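Local coordinates for SusD superfamily protein (Bacteroides vulgatus, PDB 3MYV), which probably binds polysaccharide or its fragments at the outer membrane, as a SusD-family protein of a gut bacterium, at residues H65-W76 with V431-F439; L23-Y33 with E112-D123. All coordinates share one frame; numbering follows the deposited sequence.

Contact 1: H65-W76 with V431-F439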
# COMPACT_ATOMS: atom_id res chain seq x y z
N HIS A 65 19.96 -3.99 0.91
CA HIS A 65 19.81 -2.90 -0.06
C HIS A 65 21.09 -2.07 -0.10
O HIS A 65 21.66 -1.76 0.95
CB HIS A 65 18.67 -1.97 0.33
CG HIS A 65 17.40 -2.66 0.67
ND1 HIS A 65 16.65 -3.32 -0.27
CD2 HIS A 65 16.73 -2.77 1.84
CE1 HIS A 65 15.58 -3.84 0.32
NE2 HIS A 65 15.61 -3.52 1.60
N ARG A 66 21.51 -1.67 -1.28
CA ARG A 66 22.65 -0.76 -1.38
C ARG A 66 22.54 0.22 -2.55
O ARG A 66 21.75 -0.00 -3.48
CB ARG A 66 23.95 -1.54 -1.43
CG ARG A 66 24.02 -2.53 -2.52
CD ARG A 66 25.27 -3.41 -2.40
NE ARG A 66 25.74 -3.77 -3.73
CZ ARG A 66 25.34 -4.83 -4.42
NH1 ARG A 66 24.46 -5.70 -3.92
NH2 ARG A 66 25.84 -5.04 -5.64
N PRO A 67 23.27 1.34 -2.48
CA PRO A 67 23.09 2.37 -3.50
C PRO A 67 23.28 1.89 -4.95
O PRO A 67 22.56 2.34 -5.83
CB PRO A 67 24.15 3.41 -3.10
CG PRO A 67 24.25 3.27 -1.66
CD PRO A 67 24.13 1.81 -1.38
N ASN A 68 24.21 0.95 -5.19
CA ASN A 68 24.41 0.42 -6.55
C ASN A 68 23.53 -0.77 -6.90
O ASN A 68 23.61 -1.28 -8.03
CB ASN A 68 25.91 0.13 -6.84
CG ASN A 68 26.46 -1.08 -6.08
OD1 ASN A 68 25.73 -1.82 -5.41
ND2 ASN A 68 27.76 -1.30 -6.22
N SER A 69 22.66 -1.18 -5.98
CA SER A 69 21.72 -2.27 -6.22
C SER A 69 20.65 -2.20 -5.13
O SER A 69 20.78 -2.80 -4.07
CB SER A 69 22.45 -3.62 -6.19
OG SER A 69 21.64 -4.68 -6.67
N LEU A 70 19.58 -1.44 -5.40
CA LEU A 70 18.56 -1.22 -4.35
C LEU A 70 17.95 -2.54 -3.89
O LEU A 70 17.60 -2.66 -2.74
CB LEU A 70 17.49 -0.22 -4.74
CG LEU A 70 17.74 1.24 -4.35
CD1 LEU A 70 19.08 1.81 -4.89
CD2 LEU A 70 16.56 2.11 -4.75
N ASN A 71 17.83 -3.54 -4.78
CA ASN A 71 17.22 -4.82 -4.42
C ASN A 71 15.83 -4.59 -3.86
O ASN A 71 15.44 -5.17 -2.83
CB ASN A 71 18.08 -5.62 -3.43
CG ASN A 71 19.51 -5.88 -3.94
OD1 ASN A 71 19.74 -5.95 -5.13
ND2 ASN A 71 20.45 -6.05 -3.01
N ALA A 72 15.06 -3.75 -4.56
CA ALA A 72 13.71 -3.40 -4.15
C ALA A 72 12.84 -3.16 -5.37
O ALA A 72 12.15 -2.15 -5.48
CB ALA A 72 13.72 -2.16 -3.20
N GLY A 73 12.87 -4.10 -6.31
CA GLY A 73 12.07 -3.99 -7.51
C GLY A 73 12.44 -2.73 -8.30
O GLY A 73 13.61 -2.52 -8.59
N SER A 74 11.44 -1.92 -8.61
CA SER A 74 11.61 -0.60 -9.27
C SER A 74 11.01 0.55 -8.45
O SER A 74 10.44 1.52 -9.00
CB SER A 74 10.96 -0.64 -10.64
OG SER A 74 11.62 -1.61 -11.44
N LEU A 75 11.13 0.44 -7.14
CA LEU A 75 10.41 1.34 -6.23
C LEU A 75 10.94 2.77 -6.29
O LEU A 75 10.27 3.69 -5.82
CB LEU A 75 10.42 0.79 -4.79
CG LEU A 75 9.53 -0.46 -4.55
CD1 LEU A 75 9.54 -0.94 -3.04
CD2 LEU A 75 8.12 -0.18 -5.05
N TRP A 76 12.10 2.98 -6.91
CA TRP A 76 12.51 4.36 -7.26
C TRP A 76 12.08 4.68 -8.68
O TRP A 76 11.34 5.64 -8.90
CB TRP A 76 14.03 4.53 -7.17
CG TRP A 76 14.57 5.87 -7.65
CD1 TRP A 76 14.92 6.21 -8.93
CD2 TRP A 76 14.93 7.00 -6.84
NE1 TRP A 76 15.42 7.48 -8.97
CE2 TRP A 76 15.46 7.99 -7.70
CE3 TRP A 76 14.83 7.29 -5.48
CZ2 TRP A 76 15.92 9.25 -7.24
CZ3 TRP A 76 15.29 8.54 -5.01
CH2 TRP A 76 15.82 9.50 -5.89
N VAL A 431 14.74 3.06 5.58
CA VAL A 431 14.56 3.66 4.27
C VAL A 431 15.51 3.01 3.29
O VAL A 431 16.57 2.49 3.67
CB VAL A 431 14.80 5.19 4.27
CG1 VAL A 431 13.71 5.90 5.10
CG2 VAL A 431 16.21 5.53 4.80
N LEU A 432 15.12 3.02 2.02
CA LEU A 432 16.00 2.58 0.93
C LEU A 432 17.06 3.61 0.64
O LEU A 432 16.87 4.81 0.93
CB LEU A 432 15.21 2.33 -0.35
CG LEU A 432 14.29 1.12 -0.36
CD1 LEU A 432 13.39 1.21 -1.56
CD2 LEU A 432 15.03 -0.24 -0.32
N PRO A 433 18.21 3.17 0.09
CA PRO A 433 19.18 4.18 -0.32
C PRO A 433 18.80 4.85 -1.65
O PRO A 433 18.09 4.26 -2.50
CB PRO A 433 20.46 3.37 -0.47
CG PRO A 433 19.95 2.03 -0.99
CD PRO A 433 18.66 1.81 -0.24
N ILE A 434 19.25 6.09 -1.81
CA ILE A 434 19.18 6.80 -3.08
C ILE A 434 20.08 6.03 -4.08
O ILE A 434 21.24 5.72 -3.74
CB ILE A 434 19.67 8.28 -2.92
CG1 ILE A 434 18.88 9.05 -1.84
CG2 ILE A 434 19.61 9.00 -4.29
CD1 ILE A 434 17.38 9.14 -2.05
N PRO A 435 19.57 5.71 -5.28
CA PRO A 435 20.39 4.99 -6.27
C PRO A 435 21.64 5.76 -6.63
O PRO A 435 21.59 6.98 -6.85
CB PRO A 435 19.47 4.88 -7.49
CG PRO A 435 18.09 5.01 -6.92
CD PRO A 435 18.18 5.90 -5.75
N GLU A 436 22.74 5.04 -6.74
CA GLU A 436 24.06 5.63 -6.97
C GLU A 436 24.06 6.54 -8.22
O GLU A 436 24.68 7.61 -8.22
CB GLU A 436 25.09 4.52 -7.12
CG GLU A 436 26.52 4.99 -7.37
CD GLU A 436 27.52 3.84 -7.48
OE1 GLU A 436 27.50 3.12 -8.51
OE2 GLU A 436 28.33 3.67 -6.55
N ASP A 437 23.34 6.13 -9.26
CA ASP A 437 23.36 6.91 -10.50
C ASP A 437 22.76 8.30 -10.42
O ASP A 437 23.04 9.14 -11.29
CB ASP A 437 22.83 6.13 -11.71
CG ASP A 437 21.38 5.80 -11.62
OD1 ASP A 437 20.73 6.06 -10.58
OD2 ASP A 437 20.88 5.24 -12.63
N GLN A 438 21.96 8.58 -9.37
CA GLN A 438 21.55 9.96 -9.12
C GLN A 438 22.72 10.92 -8.89
O GLN A 438 22.59 12.10 -9.19
CB GLN A 438 20.57 10.04 -7.92
CG GLN A 438 19.36 9.17 -8.12
CD GLN A 438 18.73 9.27 -9.51
OE1 GLN A 438 18.85 8.34 -10.35
NE2 GLN A 438 18.06 10.38 -9.76
N PHE A 439 23.85 10.44 -8.39
CA PHE A 439 25.00 11.31 -8.10
C PHE A 439 25.82 11.73 -9.33
O PHE A 439 26.70 12.59 -9.22
CB PHE A 439 25.87 10.70 -6.98
CG PHE A 439 25.06 10.36 -5.76
CD1 PHE A 439 24.48 11.36 -5.00
CD2 PHE A 439 24.82 9.04 -5.41
CE1 PHE A 439 23.70 11.05 -3.89
CE2 PHE A 439 24.04 8.73 -4.30
CZ PHE A 439 23.46 9.73 -3.55
O HOH W 1 29.14 1.02 -7.81
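Leu-432 CD2 sits over one face of the His-65 imidazole, 3.5 Å from the ring centroid and 10° off the ring normal, in a CH-pi contact. The same methyl also touches Ala-72 CB. The second CH-pi contact is Pro-435 on Trp-76. Pro-435 CD lies 3.7 Å from the centroid of the six-membered ring, over a face but offset toward its rim. Trp-76 has CG anti to its backbone N (chi1 174°), which turns one face of the indole against Pro-435. Ile-434 CD1 approaches the indole obliquely at CZ3, and Gln-438 CG packs near CZ2.

Between these two rings, Leu-70 slides past Pro-433 in the opposite direction, its CD1 4.0 Å from Pro-433 CG. CD1 of Leu-70 also meets the ring of Pro-435. Pro-67 and Pro-433 cross at about a right angle.

The contact joins the loop between helices 56-61 and 77-94 to the loop that leads into helix 438-441, near the C terminus of this SusD-family fold. Phe-128 of helix 103-128 packs against Leu-70, Leu-432 and Trp-76.

Polar links are few. Glu-436 N donates to Pro-67 O over 2.9 Å, from above the carbonyl plane. Arg-66 to Ser-69 and Pro-435 to Gln-438 are type I turns, so this bond joins one turn to the other. Beside Asn-68, a water takes a bond from ND2 and gives one to Glu-436 OE1 at 2.8 Å. The buried His-65 is fixed at both nitrogens. ND1 donates to Leu-70 O at 2.7 Å, nearly in the ring plane, and NE2 pairs with Lys-44 NZ.

Contact 2: L23-Y33 with E112-D123. With EDO (1,2-ethanediol), chain I.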
# COMPACT_ATOMS: atom_id res chain seq x y z
N LEU A 23 -0.81 5.17 -17.37
CA LEU A 23 -0.23 5.34 -16.03
C LEU A 23 -0.47 4.08 -15.19
O LEU A 23 0.44 3.60 -14.50
CB LEU A 23 -0.79 6.56 -15.32
CG LEU A 23 -0.70 7.94 -16.00
CD1 LEU A 23 -1.45 8.96 -15.12
CD2 LEU A 23 0.76 8.37 -16.26
N TYR A 24 -1.67 3.51 -15.27
CA TYR A 24 -1.95 2.29 -14.51
C TYR A 24 -1.26 1.07 -15.10
O TYR A 24 -0.79 0.20 -14.35
CB TYR A 24 -3.44 2.04 -14.41
CG TYR A 24 -4.19 3.09 -13.65
CD1 TYR A 24 -4.66 4.23 -14.28
CD2 TYR A 24 -4.45 2.93 -12.29
CE1 TYR A 24 -5.41 5.19 -13.58
CE2 TYR A 24 -5.17 3.86 -11.58
CZ TYR A 24 -5.64 5.00 -12.22
OH TYR A 24 -6.40 5.92 -11.54
N ASP A 25 -1.16 0.99 -16.43
CA ASP A 25 -0.32 -0.05 -17.05
C ASP A 25 1.09 -0.03 -16.44
O ASP A 25 1.62 -1.06 -16.09
CB ASP A 25 -0.24 0.09 -18.58
CG ASP A 25 -1.55 -0.19 -19.28
OD1 ASP A 25 -2.45 -0.82 -18.68
OD2 ASP A 25 -1.69 0.23 -20.44
N LEU A 26 1.70 1.16 -16.32
CA LEU A 26 3.03 1.27 -15.76
C LEU A 26 3.05 0.83 -14.29
O LEU A 26 4.00 0.19 -13.80
CB LEU A 26 3.55 2.72 -15.88
CG LEU A 26 3.88 3.17 -17.29
CD1 LEU A 26 3.98 4.72 -17.44
CD2 LEU A 26 5.17 2.46 -17.76
N MSE A 27 2.01 1.21 -13.58
CA MSE A 27 1.93 0.95 -12.14
C MSE A 27 1.79 -0.54 -11.83
O MSE A 27 2.24 -1.03 -10.77
CB MSE A 27 0.72 1.72 -11.59
CG MSE A 27 0.66 1.79 -10.14
SE MSE A 27 -0.88 2.90 -9.46
CE MSE A 27 -1.11 3.96 -10.85
N SER A 28 1.21 -1.28 -12.78
CA SER A 28 0.98 -2.73 -12.61
C SER A 28 2.23 -3.59 -12.74
O SER A 28 2.18 -4.81 -12.53
CB SER A 28 -0.03 -3.20 -13.64
OG SER A 28 0.60 -3.26 -14.90
N GLY A 29 3.37 -2.98 -13.10
CA GLY A 29 4.59 -3.72 -13.29
C GLY A 29 5.00 -4.38 -11.97
O GLY A 29 4.73 -3.86 -10.89
N SER A 30 5.64 -5.53 -12.08
CA SER A 30 6.06 -6.28 -10.87
C SER A 30 7.04 -5.47 -10.02
O SER A 30 7.11 -5.67 -8.82
CB SER A 30 6.68 -7.62 -11.26
OG SER A 30 7.83 -7.39 -12.07
N GLY A 31 7.75 -4.52 -10.63
CA GLY A 31 8.63 -3.62 -9.91
C GLY A 31 7.95 -2.59 -9.02
O GLY A 31 8.64 -1.93 -8.19
N TYR A 32 6.64 -2.40 -9.19
CA TYR A 32 5.87 -1.46 -8.35
C TYR A 32 4.64 -2.17 -7.75
O TYR A 32 4.81 -2.99 -6.85
CB TYR A 32 5.57 -0.17 -9.14
CG TYR A 32 4.98 1.01 -8.37
CD1 TYR A 32 5.09 1.10 -6.97
CD2 TYR A 32 4.36 2.07 -9.04
CE1 TYR A 32 4.54 2.20 -6.26
CE2 TYR A 32 3.82 3.16 -8.35
CZ TYR A 32 3.90 3.22 -6.96
OH TYR A 32 3.39 4.29 -6.27
N TYR A 33 3.42 -1.93 -8.25
CA TYR A 33 2.23 -2.54 -7.65
C TYR A 33 1.87 -3.95 -8.17
O TYR A 33 0.88 -4.55 -7.74
CB TYR A 33 1.04 -1.57 -7.73
CG TYR A 33 1.00 -0.60 -6.56
CD1 TYR A 33 0.75 -1.07 -5.27
CD2 TYR A 33 1.25 0.75 -6.74
CE1 TYR A 33 0.71 -0.22 -4.19
CE2 TYR A 33 1.22 1.62 -5.64
CZ TYR A 33 0.95 1.11 -4.38
OH TYR A 33 0.93 1.94 -3.28
N GLU A 112 -8.01 12.56 -11.58
CA GLU A 112 -7.53 11.19 -11.46
C GLU A 112 -6.01 11.17 -11.65
O GLU A 112 -5.31 10.49 -10.93
CB GLU A 112 -8.22 10.27 -12.47
CG GLU A 112 -7.81 8.82 -12.34
CD GLU A 112 -8.45 7.88 -13.36
OE1 GLU A 112 -9.28 8.34 -14.19
OE2 GLU A 112 -8.09 6.68 -13.34
N THR A 113 -5.53 11.93 -12.64
CA THR A 113 -4.09 12.08 -12.86
C THR A 113 -3.38 12.65 -11.63
O THR A 113 -2.31 12.19 -11.24
CB THR A 113 -3.82 12.98 -14.09
OG1 THR A 113 -4.47 12.42 -15.24
CG2 THR A 113 -2.30 13.15 -14.34
N MSE A 114 -3.99 13.63 -10.98
CA MSE A 114 -3.45 14.17 -9.75
C MSE A 114 -3.44 13.12 -8.65
O MSE A 114 -2.53 13.11 -7.83
CB MSE A 114 -4.21 15.42 -9.30
CG MSE A 114 -4.09 16.60 -10.27
SE MSE A 114 -5.35 18.03 -9.87
CE MSE A 114 -4.58 18.65 -8.25
N ALA A 115 -4.47 12.26 -8.59
CA ALA A 115 -4.51 11.17 -7.59
C ALA A 115 -3.33 10.19 -7.80
O ALA A 115 -2.67 9.77 -6.85
CB ALA A 115 -5.87 10.43 -7.66
N VAL A 116 -3.07 9.83 -9.06
CA VAL A 116 -1.90 9.01 -9.43
C VAL A 116 -0.59 9.66 -8.96
O VAL A 116 0.25 9.02 -8.31
CB VAL A 116 -1.89 8.67 -10.94
CG1 VAL A 116 -0.60 7.91 -11.31
CG2 VAL A 116 -3.15 7.81 -11.33
N ILE A 117 -0.44 10.95 -9.20
CA ILE A 117 0.75 11.69 -8.77
C ILE A 117 0.92 11.64 -7.26
O ILE A 117 2.00 11.37 -6.75
CB ILE A 117 0.67 13.16 -9.29
CG1 ILE A 117 0.92 13.18 -10.81
CG2 ILE A 117 1.63 14.09 -8.50
CD1 ILE A 117 0.51 14.51 -11.54
N ALA A 118 -0.18 11.85 -6.54
CA ALA A 118 -0.15 11.80 -5.10
C ALA A 118 0.25 10.40 -4.58
O ALA A 118 1.06 10.29 -3.70
CB ALA A 118 -1.54 12.23 -4.52
N LEU A 119 -0.30 9.34 -5.16
CA LEU A 119 0.07 7.98 -4.74
C LEU A 119 1.56 7.68 -4.97
O LEU A 119 2.26 7.21 -4.06
CB LEU A 119 -0.80 6.96 -5.49
CG LEU A 119 -0.55 5.49 -5.16
CD1 LEU A 119 -0.65 5.27 -3.64
CD2 LEU A 119 -1.57 4.63 -5.91
N CYS A 120 2.05 8.02 -6.16
CA CYS A 120 3.44 7.79 -6.50
C CYS A 120 4.36 8.56 -5.55
O CYS A 120 5.31 8.00 -4.98
CB CYS A 120 3.72 8.25 -7.93
SG CYS A 120 3.01 7.15 -9.17
N GLN A 121 4.08 9.83 -5.37
CA GLN A 121 4.94 10.63 -4.48
C GLN A 121 4.87 10.12 -3.05
O GLN A 121 5.89 10.14 -2.31
CB GLN A 121 4.62 12.11 -4.58
CG GLN A 121 5.72 12.99 -3.92
CD GLN A 121 7.00 13.04 -4.75
OE1 GLN A 121 6.96 13.45 -5.93
NE2 GLN A 121 8.15 12.71 -4.13
N PHE A 122 3.69 9.68 -2.62
CA PHE A 122 3.52 9.15 -1.25
C PHE A 122 4.37 7.90 -1.04
O PHE A 122 5.10 7.80 -0.05
CB PHE A 122 2.03 8.87 -0.96
CG PHE A 122 1.78 8.12 0.34
CD1 PHE A 122 2.08 8.70 1.57
CD2 PHE A 122 1.17 6.88 0.35
CE1 PHE A 122 1.82 8.03 2.77
CE2 PHE A 122 0.89 6.21 1.54
CZ PHE A 122 1.22 6.79 2.75
N ASP A 123 4.31 6.98 -1.99
CA ASP A 123 5.12 5.77 -1.92
C ASP A 123 6.62 6.08 -1.89
O ASP A 123 7.35 5.58 -1.02
CB ASP A 123 4.74 4.83 -3.06
CG ASP A 123 3.39 4.14 -2.82
OD1 ASP A 123 2.96 4.07 -1.64
OD2 ASP A 123 2.75 3.70 -3.81
C1 EDO I . -0.08 -0.94 -0.54
O1 EDO I . 0.37 -0.85 0.80
C2 EDO I . -1.22 0.05 -0.79
O2 EDO I . -0.73 1.39 -1.11
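This is a buried contact between the end of helix 13-27, with the turn that follows it, and helix 103-128. It lies in the helical N-terminal half of the chain, whose family belongs to the TPR clan. The helix axes run roughly parallel, 24° apart, with a closest approach of 11.8 Å. Side chains bridge this wide spacing.

The middle is apolar. Val-116 points its CG1 at both Leu-23 CD1 and Met-27 CE, each 4.0 Å away, while its CG2 touches Tyr-24. Met-27, a selenomethionine, crosses Leu-119 at about a right angle, with SE against CD2.

Tyrosine-carboxylate bonds flank this layer. Tyr-24 OH donates to Glu-112 OE2 over 2.6 Å, and OE2 accepts with its anti lone pair. Glu-112 CG is anti to the backbone N (chi1 -177°) and the chain stays extended beyond it, which carries the carboxylate out to that hydroxyl. Arg-186 forms a salt bridge with the same oxygen.

At the other end Asp-123 OD2 is gripped by two hydroxyls. Tyr-32 OH donates to OD2 at 2.6 Å on the anti lone pair, its ring nearly perpendicular to the carboxylate. Tyr-33 OH donates to OD2 at 2.6 Å from the syn side. Tyr-33 CD2 lies over the centre of the Tyr-32 ring, so the two tyrosines also pack on each other. Cys-120 SG sits at the edge of the Tyr-32 ring, 5.4 Å from its centroid. The hydroxyl of Tyr-33 accepts a bond from O2 of an ethanediol, probably from the crystallisation liquor. Asp-123 OD1 has its own partner, Arg-126, in a salt bridge.

Around the pair, Val-116 also packs on Ile-82 of helix 77-94, and Phe-250 of strand 248-252 touches both Met-27 and Leu-119.

From the N terminus, helix 13-27 and the turn after it come first, then the loop 65-76, then helix 103-128, and last the loop 431-439. The contacts therefore cross: contact 2 closes a loop of 78 residues that contains the first segment of contact 1. Contact 1 closes a much longer one of 354 residues, bringing a C-terminal loop back to the loop between helices 56-61 and 77-94. The two also touch, although their centres lie about 18 Å apart. Ser-74 N is 2.8 Å from Gly-31 O, a probable hydrogen bond, and Leu-75 packs on Tyr-32. The turn after helix 13-27 thus joins both contacts.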